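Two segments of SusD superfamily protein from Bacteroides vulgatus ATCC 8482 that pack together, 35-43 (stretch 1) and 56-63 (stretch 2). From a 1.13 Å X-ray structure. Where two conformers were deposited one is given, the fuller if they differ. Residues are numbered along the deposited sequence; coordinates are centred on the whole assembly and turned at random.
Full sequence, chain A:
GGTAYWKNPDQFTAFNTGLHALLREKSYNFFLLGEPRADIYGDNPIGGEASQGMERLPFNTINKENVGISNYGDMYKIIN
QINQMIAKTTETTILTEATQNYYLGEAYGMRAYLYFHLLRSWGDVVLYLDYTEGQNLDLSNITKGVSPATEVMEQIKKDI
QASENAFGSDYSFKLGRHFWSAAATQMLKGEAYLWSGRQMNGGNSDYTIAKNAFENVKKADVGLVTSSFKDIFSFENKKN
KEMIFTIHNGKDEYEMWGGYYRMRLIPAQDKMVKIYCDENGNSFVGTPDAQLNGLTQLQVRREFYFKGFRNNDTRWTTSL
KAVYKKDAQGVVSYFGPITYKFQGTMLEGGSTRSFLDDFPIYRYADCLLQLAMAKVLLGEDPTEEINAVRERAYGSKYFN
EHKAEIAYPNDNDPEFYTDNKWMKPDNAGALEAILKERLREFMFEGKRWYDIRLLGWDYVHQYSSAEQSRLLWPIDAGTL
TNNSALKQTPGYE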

ATOM      1  N   GLU A  35       5.149  -0.837  -4.158  1.00  5.77           N
ATOM      2  CA  GLU A  35       6.016  -1.713  -3.371  1.00  5.66           C
ATOM      3  C   GLU A  35       7.139  -2.454  -4.099  1.00  5.83           C
ATOM      4  O   GLU A  35       8.298  -2.282  -3.707  1.00  6.06           O
ATOM      5  CB  GLU A  35       5.187  -2.595  -2.449  1.00  6.20           C
ATOM      6  CG  GLU A  35       5.955  -3.628  -1.682  1.00  6.74           C
ATOM      7  CD  GLU A  35       5.129  -4.340  -0.617  1.00  6.12           C
ATOM      8  OE1 GLU A  35       4.172  -3.731  -0.098  1.00  6.52           O
ATOM      9  OE2 GLU A  35       5.449  -5.510  -0.275  1.00  6.61           O
ATOM     10  N   PRO A  36       6.864  -3.311  -5.102  1.00  5.78           N
ATOM     11  CA  PRO A  36       7.899  -4.248  -5.545  1.00  5.96           C
ATOM     12  C   PRO A  36       9.100  -3.717  -6.295  1.00  5.89           C
ATOM     13  O   PRO A  36      10.032  -4.508  -6.495  1.00  6.44           O
ATOM     14  CB  PRO A  36       7.136  -5.286  -6.381  1.00  6.82           C
ATOM     15  CG  PRO A  36       5.730  -5.168  -5.958  1.00  9.88           C
ATOM     16  CD  PRO A  36       5.546  -3.729  -5.616  1.00  6.30           C
ATOM     17  N   ARG A  37       9.123  -2.449  -6.700  1.00  5.65           N
ATOM     18  CA  ARG A  37      10.371  -1.896  -7.245  1.00  6.34           C
ATOM     19  C   ARG A  37      11.451  -1.604  -6.207  1.00  6.16           C
ATOM     20  O   ARG A  37      12.572  -1.296  -6.581  1.00  6.82           O
ATOM     21  CB  ARG A  37      10.067  -0.646  -8.084  1.00  6.18           C
ATOM     22  CG  ARG A  37       9.333  -0.924  -9.366  1.00  6.59           C
ATOM     23  CD  ARG A  37       9.099   0.292 -10.227  1.00  7.25           C
ATOM     24  NE  ARG A  37      10.391   0.793 -10.673  1.00  6.74           N
ATOM     25  CZ  ARG A  37      10.564   1.919 -11.358  1.00  7.27           C
ATOM     26  NH1 ARG A  37       9.537   2.650 -11.722  1.00  7.74           N
ATOM     27  NH2 ARG A  37      11.800   2.274 -11.718  1.00  8.01           N
ATOM     28  N   ALA A  38      11.123  -1.702  -4.914  1.00  6.49           N
ATOM     29  CA  ALA A  38      12.093  -1.448  -3.846  1.00  6.49           C
ATOM     30  C   ALA A  38      12.839  -2.736  -3.513  1.00  5.98           C
ATOM     31  O   ALA A  38      13.194  -3.480  -4.434  1.00  6.62           O
ATOM     32  CB  ALA A  38      11.396  -0.750  -2.651  1.00  6.76           C
ATOM     33  N   ASP A  39      13.119  -2.982  -2.229  1.00  6.49           N
ATOM     34  CA  ASP A  39      14.148  -3.921  -1.813  1.00  6.23           C
ATOM     35  C   ASP A  39      13.609  -5.193  -1.147  1.00  6.71           C
ATOM     36  O   ASP A  39      14.399  -6.071  -0.756  1.00  7.44           O
ATOM     37  CB  ASP A  39      15.163  -3.232  -0.891  1.00  6.93           C
ATOM     38  CG  ASP A  39      14.567  -2.417   0.250  1.00  6.34           C
ATOM     39  OD1 ASP A  39      13.322  -2.219   0.312  1.00  7.29           O
ATOM     40  OD2 ASP A  39      15.393  -1.944   1.085  1.00  7.51           O
ATOM     41  N   ILE A  40      12.295  -5.386  -1.066  1.00  6.42           N
ATOM     42  CA  ILE A  40      11.753  -6.550  -0.381  1.00  6.56           C
ATOM     43  C   ILE A  40      11.952  -7.860  -1.161  1.00  6.26           C
ATOM     44  O   ILE A  40      12.214  -8.905  -0.564  1.00  6.90           O
ATOM     45  CB  ILE A  40      10.273  -6.324  -0.015  1.00  6.29           C
ATOM     46  CG1 ILE A  40      10.123  -5.230   1.040  1.00  6.84           C
ATOM     47  CG2 ILE A  40       9.594  -7.645   0.421  1.00  7.32           C
ATOM     48  CD1 ILE A  40       8.718  -4.662   1.150  1.00  9.37           C
ATOM     49  N   TYR A  41      11.777  -7.774  -2.473  1.00  6.14           N
ATOM     50  CA  TYR A  41      11.759  -8.934  -3.343  1.00  6.16           C
ATOM     51  C   TYR A  41      13.020  -9.018  -4.179  1.00  6.44           C
ATOM     52  O   TYR A  41      13.903  -8.185  -4.063  1.00  7.91           O
ATOM     53  CB  TYR A  41      10.508  -8.939  -4.268  1.00  6.65           C
ATOM     54  CG  TYR A  41       9.218  -8.686  -3.549  1.00  6.40           C
ATOM     55  CD1 TYR A  41       8.490  -9.704  -2.977  1.00  6.34           C
ATOM     56  CD2 TYR A  41       8.755  -7.396  -3.376  1.00  6.85           C
ATOM     57  CE1 TYR A  41       7.331  -9.449  -2.279  1.00  6.60           C
ATOM     58  CE2 TYR A  41       7.610  -7.112  -2.669  1.00  7.29           C
ATOM     59  CZ  TYR A  41       6.880  -8.169  -2.089  1.00  6.42           C
ATOM     60  OH  TYR A  41       5.718  -7.951  -1.391  1.00  7.37           O
ATOM     61  N   GLY A  42      13.110 -10.047  -5.030  1.00  7.05           N
ATOM     62  CA  GLY A  42      14.201 -10.185  -5.980  1.00  7.19           C
ATOM     63  C   GLY A  42      14.859 -11.543  -5.988  1.00  6.75           C
ATOM     64  O   GLY A  42      15.546 -11.878  -6.959  1.00  7.48           O
ATOM     65  N   ASP A  43      14.646 -12.368  -4.946  1.00  6.87           N
ATOM     66  CA  ASP A  43      15.113 -13.746  -5.017  1.00  6.93           C
ATOM     67  C   ASP A  43      14.218 -14.539  -5.989  1.00  7.15           C
ATOM     68  O   ASP A  43      13.058 -14.193  -6.250  1.00  7.56           O
ATOM     69  CB  ASP A  43      15.172 -14.401  -3.633  1.00  7.59           C
ATOM     70  CG  ASP A  43      16.412 -14.072  -2.817  1.00  7.95           C
ATOM     71  OD1 ASP A  43      17.274 -13.335  -3.344  1.00 10.45           O
ATOM     72  OD2 ASP A  43      16.497 -14.585  -1.671  1.00  8.53           O
ATOM     73  N   ARG A  56      11.189  -8.071 -13.175  1.00  7.01           N
ATOM     74  CA  ARG A  56      11.603  -6.778 -13.683  0.52  7.19           C
ATOM     75  C   ARG A  56      11.267  -5.634 -12.745  1.00  7.04           C
ATOM     76  O   ARG A  56      11.844  -4.564 -12.884  1.00  7.42           O
ATOM     77  CB  ARG A  56      11.023  -6.523 -15.057  0.52  7.99           C
ATOM     78  CG  ARG A  56      11.531  -7.486 -16.070  0.52  7.60           C
ATOM     79  CD  ARG A  56      11.238  -6.941 -17.444  0.52 11.03           C
ATOM     80  NE  ARG A  56      11.765  -7.806 -18.477  0.52 14.04           N
ATOM     81  CZ  ARG A  56      12.767  -7.512 -19.263  0.52 14.43           C
ATOM     82  NH1 ARG A  56      13.329  -6.317 -19.227  0.52 11.26           N
ATOM     83  NH2 ARG A  56      13.144  -8.445 -20.142  0.52 15.77           N
ATOM     84  N   LEU A  57      10.352  -5.873 -11.806  1.00  6.60           N
ATOM     85  CA  LEU A  57      10.084  -4.880 -10.757  1.00  6.60           C
ATOM     86  C   LEU A  57      11.246  -4.788  -9.754  1.00  6.63           C
ATOM     87  O   LEU A  57      11.898  -3.740  -9.700  1.00  6.88           O
ATOM     88  CB  LEU A  57       8.701  -5.070 -10.123  1.00  7.44           C
ATOM     89  CG  LEU A  57       7.532  -5.012 -11.077  1.00  9.51           C
ATOM     90  CD1 LEU A  57       6.216  -5.130 -10.329  1.00 10.43           C
ATOM     91  CD2 LEU A  57       7.545  -3.843 -12.009  1.00 12.08           C
ATOM     92  N   PRO A  58      11.572  -5.853  -9.005  1.00  6.53           N
ATOM     93  CA  PRO A  58      12.714  -5.695  -8.076  1.00  6.88           C
ATOM     94  C   PRO A  58      14.043  -5.405  -8.795  1.00  6.59           C
ATOM     95  O   PRO A  58      14.900  -4.730  -8.227  1.00  7.80           O
ATOM     96  CB  PRO A  58      12.770  -7.031  -7.307  1.00  6.70           C
ATOM     97  CG  PRO A  58      11.977  -7.969  -8.167  1.00  7.36           C
ATOM     98  CD  PRO A  58      10.880  -7.117  -8.758  1.00  6.56           C
ATOM     99  N   PHE A  59      14.231  -5.896 -10.008  1.00  6.80           N
ATOM    100  CA  PHE A  59      15.466  -5.630 -10.741  1.00  7.21           C
ATOM    101  C   PHE A  59      15.450  -4.277 -11.441  1.00  7.14           C
ATOM    102  O   PHE A  59      16.458  -3.849 -11.988  1.00  7.80           O
ATOM    103  CB  PHE A  59      15.773  -6.756 -11.745  1.00  7.86           C
ATOM    104  CG  PHE A  59      16.287  -7.996 -11.082  1.00 10.53           C
ATOM    105  CD1 PHE A  59      15.523  -8.944 -10.456  1.00 12.58           C
ATOM    106  CD2 PHE A  59      17.692  -8.171 -11.018  1.00 17.19           C
ATOM    107  CE1 PHE A  59      16.082 -10.078  -9.812  1.00 13.38           C
ATOM    108  CE2 PHE A  59      18.244  -9.289 -10.373  1.00 18.18           C
ATOM    109  CZ  PHE A  59      17.400 -10.245  -9.806  1.00 17.54           C
ATOM    110  N   ASN A  60      14.315  -3.601 -11.443  1.00  6.66           N
ATOM    111  CA  ASN A  60      14.200  -2.309 -12.099  1.00  7.31           C
ATOM    112  C   ASN A  60      14.697  -2.397 -13.552  1.00  7.54           C
ATOM    113  O   ASN A  60      15.503  -1.584 -14.025  1.00  8.60           O
ATOM    114  CB  ASN A  60      14.845  -1.178 -11.307  1.00  7.66           C
ATOM    115  CG  ASN A  60      14.005  -0.815 -10.133  1.00  6.89           C
ATOM    116  OD1 ASN A  60      13.055  -0.061 -10.310  1.00  7.62           O
ATOM    117  ND2 ASN A  60      14.280  -1.374  -8.949  1.00  7.38           N
ATOM    118  N   THR A  61      14.193  -3.407 -14.246  1.00  7.61           N
ATOM    119  CA  THR A  61      14.508  -3.643 -15.639  1.00  8.06           C
ATOM    120  C   THR A  61      13.288  -3.498 -16.535  1.00  8.07           C
ATOM    121  O   THR A  61      13.299  -3.846 -17.722  1.00 10.64           O
ATOM    122  CB  THR A  61      15.185  -4.998 -15.850  1.00  8.74           C
ATOM    123  OG1 THR A  61      14.344  -5.996 -15.266  1.00 10.01           O
ATOM    124  CG2 THR A  61      16.606  -5.025 -15.271  1.00  9.29           C
ATOM    125  N   ILE A  62      12.205  -2.923 -16.035  1.00  8.25           N
ATOM    126  CA  ILE A  62      11.088  -2.479 -16.889  1.00  8.49           C
ATOM    127  C   ILE A  62      11.625  -1.487 -17.916  1.00  8.18           C
ATOM    128  O   ILE A  62      12.567  -0.715 -17.635  1.00  9.17           O
ATOM    129  CB  ILE A  62       9.915  -1.880 -16.062  1.00  8.15           C
ATOM    130  CG1 ILE A  62      10.339  -0.693 -15.202  1.00  9.16           C
ATOM    131  CG2 ILE A  62       9.220  -2.980 -15.230  1.00 10.35           C
ATOM    132  CD1 ILE A  62       9.182  -0.042 -14.438  1.00 10.23           C
ATOM    133  N   ASN A  63      11.040  -1.511 -19.103  1.00  8.61           N
ATOM    134  CA  ASN A  63      11.512  -0.666 -20.204  1.00  8.26           C
ATOM    135  C   ASN A  63      10.428  -0.590 -21.236  1.00  7.74           C
ATOM    136  O   ASN A  63       9.309  -1.078 -21.030  1.00  8.41           O
ATOM    137  CB  ASN A  63      12.857  -1.183 -20.760  1.00  9.32           C
ATOM    138  CG  ASN A  63      12.745  -2.529 -21.400  1.00 11.05           C
ATOM    139  OD1 ASN A  63      11.707  -2.997 -21.817  1.00 10.87           O
ATOM    140  ND2 ASN A  63      13.872  -3.210 -21.446  1.00 17.60           N
TER
HETATM  141  O   HOH W   1      15.209  -2.907  -6.245  1.00  7.66           O

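Two turn-containing segments pack together here, joined by a three-hydrogen-bond clasp between Arg37 and Asn60 and elsewhere by close packing around Pro58, with 455 Å² buried in all. Each stretch contains a type I beta turn, Glu35 to Ala38 in stretch 1 and Leu57 to Asn60 in stretch 2. The first is closed by Ala38 N to Glu35 O at 3.1 Å, the second by Asn60 N to Leu57 O at 3.0 Å. The nearest CA pair across the stretches is Arg37 CA and Pro58 CA, 4.5 Å apart.

Asn60 suits its place because its amide both gives and accepts. Its ND2 donates to the backbone Arg37 O (2.9 Å, N-H...O angle 166°), while its OD1 accepts from Arg37 NE at 2.8 Å and from Arg37 NH2 at 3.0 Å. The guanidinium thus presents its NE/NH2 edge to a single oxygen near its plane, so one asparagine engages both the main chain and the side chain of the same arginine. The Asn60 side chain (chi1 m) leaves the backbone sideways, but its end comes nearer to stretch 1. Its phi/psi of 52/49 are left-handed, a conformation asparagine tolerates better than most residues. Arg37, with chi angles m, t, p and -174°, is buried and loses 105 Å² to stretch 2, the largest share of any residue here. Its NH1 and NH2 also find hydrogen bonds elsewhere in the structure, so burial leaves neither unsatisfied. Over one guanidinium face lies the Ile62 side chain, whose CD1 is 3.8 Å from Arg37 NH1; the CA-CB bond of Ile62 points toward stretch 1.

Between the turns the backbones touch directly. Arg37 CA approaches Leu57 O at 3.4 Å in a CA-H...O contact with an angle of 162° at the hydrogen. Pro36 O sits 3.2 Å from Pro58 N, a packing contact and not a hydrogen bond, because the proline nitrogen carries no hydrogen. Pro36 CB and Leu57 CD1, 4.1 Å apart, add an apolar contact between two buried side chains.

Pro58 gives up 75 Å², more than any other residue of stretch 2. Its CB lies 3.6 Å from Tyr41 O, 4.2 Å from Tyr41 CB and 3.7 Å from Gly42 CA. Tyr41 contributes little more, because the end of its side chain leads away, where its OH donates to Glu35 OE2 at 2.7 Å. At Gly42, phi/psi of 131/-16 would jam a CB against the preceding carbonyl oxygen, which by itself calls for glycine. Phe59, exposed, starts away from stretch 1, but its ring comes back to place CE1 3.4 Å from Gly42 O.

Water 1 lies between the two main chains, its O 2.8 Å from Ala38 O and 2.7 Å from Pro58 O, placed to donate to either.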